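Protein of unknown function DUF574 (Streptomyces avermitilis, PDB 3GIW) is probably an S-adenosylmethionine-dependent methyltransferase with a Rossmann-like fold, although its substrate and biological role are not established. Local coordinates at residues 80-85 with 106-111. Sequence-based numbering, arbitrary orientation.
Sequences RQFLDI and SRVVYV
Phe82 and Asp84 use both N-H and C=O to tie strand 81-85 to strand 107-111, alternating between Arg107, Val109 and Val111 in a parallel ladder. Phe82 N donates to Arg107 O and Phe82 O accepts from Val109 N, each at 2.9 Å. Asp84 N reaches Val109 O almost dead straight (179°), whereas the bond from Val111 N to Asp84 O is bent and weak; that N-H also bonds to Thr87 OG1. The strands, 8° from parallel, are joined through helix 95-102 as a beta-alpha-beta unit of the Rossmann-like sheet, as in S-adenosylmethionine-dependent methyltransferases, with strand 163-167 beyond 81-85 and strand 132-137 beyond 107-111.

Among apolar side chains, Leu83, with CG anti to the backbone N, sets CD1 against both Val109 CG1 and Val111 CG2, 3.9 Å from each. Ile85 CD1 meets Val111 CG2 at 4.0 Å; its side chain also lies near that of Met140, part of the S-adenosyl-L-homocysteine site, without that ligand here. On the helix 95-102 side, Val108 CG2 touches Phe82 CB, while Val108 CG1 sits 3.8 Å above the centre of the Tyr110 ring.

Asp84 OD2 comes in-plane to the Tyr110 ring edge, 3.7 Å from CD1, with its carboxylate turned 76° from the ring; OD1 is hydrogen-bonded to Thr165 OG1 and OD2 to Thr87 OG1. In one of two Arg107 conformers, NH1 makes a weak, doubtful bond to Gln81 OE1, which also accepts from Asp157 N.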
ATOM      1  N   ARG A  80     -11.838 -10.503   8.283  1.00 11.98           N
ATOM      2  CA  ARG A  80     -13.055  -9.953   7.693  1.00 12.70           C
ATOM      3  C   ARG A  80     -13.141  -8.432   7.813  1.00 13.19           C
ATOM      4  O   ARG A  80     -14.182  -7.858   7.479  1.00 12.43           O
ATOM      5  CB  ARG A  80     -14.303 -10.590   8.354  1.00 13.70           C
ATOM      6  CG  ARG A  80     -14.367 -12.105   8.233  1.00 13.62           C
ATOM      7  CD  ARG A  80     -14.735 -12.525   6.834  1.00 15.06           C
ATOM      8  NE  ARG A  80     -14.673 -13.979   6.661  1.00 15.71           N
ATOM      9  CZ  ARG A  80     -13.648 -14.670   6.169  1.00 14.80           C
ATOM     10  NH1 ARG A  80     -12.521 -14.088   5.733  1.00 15.02           N
ATOM     11  NH2 ARG A  80     -13.755 -15.986   6.083  1.00 17.16           N
ATOM     12  N   GLN A  81     -12.065  -7.787   8.277  1.00 12.56           N
ATOM     13  CA  GLN A  81     -12.011  -6.340   8.421  1.00 11.28           C
ATOM     14  C   GLN A  81     -10.639  -5.837   8.015  1.00 11.92           C
ATOM     15  O   GLN A  81      -9.617  -6.375   8.446  1.00 11.57           O
ATOM     16  CB  GLN A  81     -12.238  -5.956   9.891  1.00 12.00           C
ATOM     17  CG  GLN A  81     -13.565  -6.442  10.462  1.00 12.77           C
ATOM     18  CD  GLN A  81     -13.874  -5.786  11.779  1.00 11.59           C
ATOM     19  OE1 GLN A  81     -14.876  -5.046  11.902  1.00 12.77           O
ATOM     20  NE2 GLN A  81     -13.008  -6.029  12.783  1.00 11.13           N
ATOM     21  N   PHE A  82     -10.613  -4.766   7.222  1.00 11.81           N
ATOM     22  CA  PHE A  82      -9.373  -4.206   6.690  1.00 12.96           C
ATOM     23  C   PHE A  82      -9.379  -2.687   6.831  1.00 11.61           C
ATOM     24  O   PHE A  82     -10.405  -2.040   6.561  1.00 12.59           O
ATOM     25  CB  PHE A  82      -9.235  -4.567   5.188  1.00 14.40           C
ATOM     26  CG  PHE A  82      -9.170  -6.036   4.925  1.00 14.18           C
ATOM     27  CD1 PHE A  82     -10.328  -6.825   4.990  1.00 14.13           C
ATOM     28  CD2 PHE A  82      -7.954  -6.654   4.664  1.00 14.94           C
ATOM     29  CE1 PHE A  82     -10.281  -8.217   4.782  1.00 14.62           C
ATOM     30  CE2 PHE A  82      -7.914  -8.040   4.478  1.00 15.11           C
ATOM     31  CZ  PHE A  82      -9.058  -8.799   4.524  1.00 14.37           C
ATOM     32  N   LEU A  83      -8.227  -2.137   7.207  1.00 11.76           N
ATOM     33  CA  LEU A  83      -7.952  -0.723   7.255  1.00 12.08           C
ATOM     34  C   LEU A  83      -6.754  -0.449   6.331  1.00 12.37           C
ATOM     35  O   LEU A  83      -5.630  -0.818   6.647  1.00 13.09           O
ATOM     36  CB  LEU A  83      -7.648  -0.286   8.688  1.00 13.27           C
ATOM     37  CG  LEU A  83      -7.319   1.191   8.889  1.00 12.73           C
ATOM     38  CD1 LEU A  83      -8.314   2.161   8.261  1.00 14.04           C
ATOM     39  CD2 LEU A  83      -7.145   1.524  10.401  1.00 14.38           C
ATOM     40  N   ASP A  84      -7.029   0.212   5.202  1.00 12.08           N
ATOM     41  CA  ASP A  84      -6.042   0.416   4.145  1.00 12.36           C
ATOM     42  C   ASP A  84      -5.576   1.857   4.144  1.00 12.69           C
ATOM     43  O   ASP A  84      -6.353   2.798   3.880  1.00 13.82           O
ATOM     44  CB  ASP A  84      -6.672   0.087   2.802  1.00 13.55           C
ATOM     45  CG  ASP A  84      -5.670   0.095   1.639  1.00 16.11           C
ATOM     46  OD1 ASP A  84      -4.548  -0.438   1.777  1.00 15.00           O
ATOM     47  OD2 ASP A  84      -6.047   0.598   0.538  1.00 16.80           O
ATOM     48  N   ILE A  85      -4.298   2.062   4.455  1.00 12.21           N
ATOM     49  CA  ILE A  85      -3.721   3.382   4.633  1.00 13.03           C
ATOM     50  C   ILE A  85      -2.903   3.737   3.389  1.00 13.64           C
ATOM     51  O   ILE A  85      -1.917   3.071   3.090  1.00 14.93           O
ATOM     52  CB  ILE A  85      -2.800   3.441   5.890  1.00 14.40           C
ATOM     53  CG1 ILE A  85      -3.553   2.930   7.121  1.00 15.55           C
ATOM     54  CG2 ILE A  85      -2.201   4.868   6.063  1.00 14.54           C
ATOM     55  CD1 ILE A  85      -4.744   3.707   7.486  1.00 17.85           C
ATOM     56  N   SER A 106     -17.354  -9.040   4.584  1.00 15.50           N
ATOM     57  CA  SER A 106     -16.124  -8.284   4.880  1.00 14.64           C
ATOM     58  C   SER A 106     -16.345  -6.756   4.837  1.00 14.84           C
ATOM     59  O   SER A 106     -17.175  -6.231   4.076  1.00 15.17           O
ATOM     60  CB  SER A 106     -14.937  -8.689   3.975  1.00 15.21           C
ATOM     61  OG  SER A 106     -14.660 -10.087   4.011  1.00 17.58           O
ATOM     62  N   ARG A 107     -15.577  -6.073   5.682  1.00 14.90           N
ATOM     63  CA  ARG A 107     -15.659  -4.623   5.884  0.50 14.92           C
ATOM     64  C   ARG A 107     -14.291  -3.987   5.597  1.00 14.33           C
ATOM     65  O   ARG A 107     -13.269  -4.531   6.030  1.00 14.15           O
ATOM     66  CB  ARG A 107     -16.037  -4.323   7.333  0.50 15.29           C
ATOM     67  CG  ARG A 107     -17.323  -4.977   7.804  0.50 16.69           C
ATOM     68  CD  ARG A 107     -17.396  -4.991   9.318  0.50 17.77           C
ATOM     69  NE  ARG A 107     -18.762  -5.287   9.783  0.50 17.38           N
ATOM     70  CZ  ARG A 107     -19.121  -5.455  11.056  0.50 19.30           C
ATOM     71  NH1 ARG A 107     -18.233  -5.361  12.039  0.50 19.79           N
ATOM     72  NH2 ARG A 107     -20.387  -5.713  11.349  0.50 18.93           N
ATOM     73  N   VAL A 108     -14.273  -2.854   4.885  1.00 13.17           N
ATOM     74  CA  VAL A 108     -13.013  -2.195   4.507  1.00 13.30           C
ATOM     75  C   VAL A 108     -13.161  -0.694   4.656  1.00 12.68           C
ATOM     76  O   VAL A 108     -14.154  -0.102   4.203  1.00 13.45           O
ATOM     77  CB  VAL A 108     -12.606  -2.517   3.041  1.00 13.02           C
ATOM     78  CG1 VAL A 108     -11.304  -1.841   2.689  1.00 13.77           C
ATOM     79  CG2 VAL A 108     -12.558  -4.034   2.832  1.00 15.41           C
ATOM     80  N   VAL A 109     -12.198  -0.089   5.337  1.00 11.45           N
ATOM     81  CA  VAL A 109     -12.070   1.371   5.366  1.00 11.97           C
ATOM     82  C   VAL A 109     -10.813   1.725   4.552  1.00 11.96           C
ATOM     83  O   VAL A 109      -9.717   1.266   4.865  1.00 12.79           O
ATOM     84  CB  VAL A 109     -11.958   1.954   6.781  1.00 12.33           C
ATOM     85  CG1 VAL A 109     -11.670   3.466   6.788  1.00 13.06           C
ATOM     86  CG2 VAL A 109     -13.215   1.652   7.574  1.00 13.19           C
ATOM     87  N   TYR A 110     -10.988   2.606   3.560  1.00 10.85           N
ATOM     88  CA  TYR A 110      -9.913   3.127   2.746  1.00 10.82           C
ATOM     89  C   TYR A 110      -9.548   4.554   3.163  1.00 11.35           C
ATOM     90  O   TYR A 110     -10.438   5.360   3.529  1.00 12.23           O
ATOM     91  CB  TYR A 110     -10.413   3.185   1.339  1.00 12.09           C
ATOM     92  CG  TYR A 110     -10.703   1.883   0.639  1.00 11.18           C
ATOM     93  CD1 TYR A 110      -9.680   1.103   0.152  1.00 11.86           C
ATOM     94  CD2 TYR A 110     -12.005   1.477   0.369  1.00 12.22           C
ATOM     95  CE1 TYR A 110      -9.922  -0.031  -0.632  1.00 11.79           C
ATOM     96  CE2 TYR A 110     -12.279   0.316  -0.390  1.00 12.30           C
ATOM     97  CZ  TYR A 110     -11.218  -0.448  -0.908  1.00 12.34           C
ATOM     98  OH  TYR A 110     -11.421  -1.567  -1.693  1.00 13.47           O
ATOM     99  N   VAL A 111      -8.271   4.900   3.065  1.00 12.12           N
ATOM    100  CA  VAL A 111      -7.771   6.182   3.523  1.00 12.67           C
ATOM    101  C   VAL A 111      -6.721   6.714   2.552  1.00 13.04           C
ATOM    102  O   VAL A 111      -5.823   6.002   2.141  1.00 12.85           O
ATOM    103  CB  VAL A 111      -7.101   6.041   4.919  1.00 13.05           C
ATOM    104  CG1 VAL A 111      -6.657   7.399   5.445  1.00 14.92           C
ATOM    105  CG2 VAL A 111      -8.050   5.322   5.912  1.00 13.70           C
TER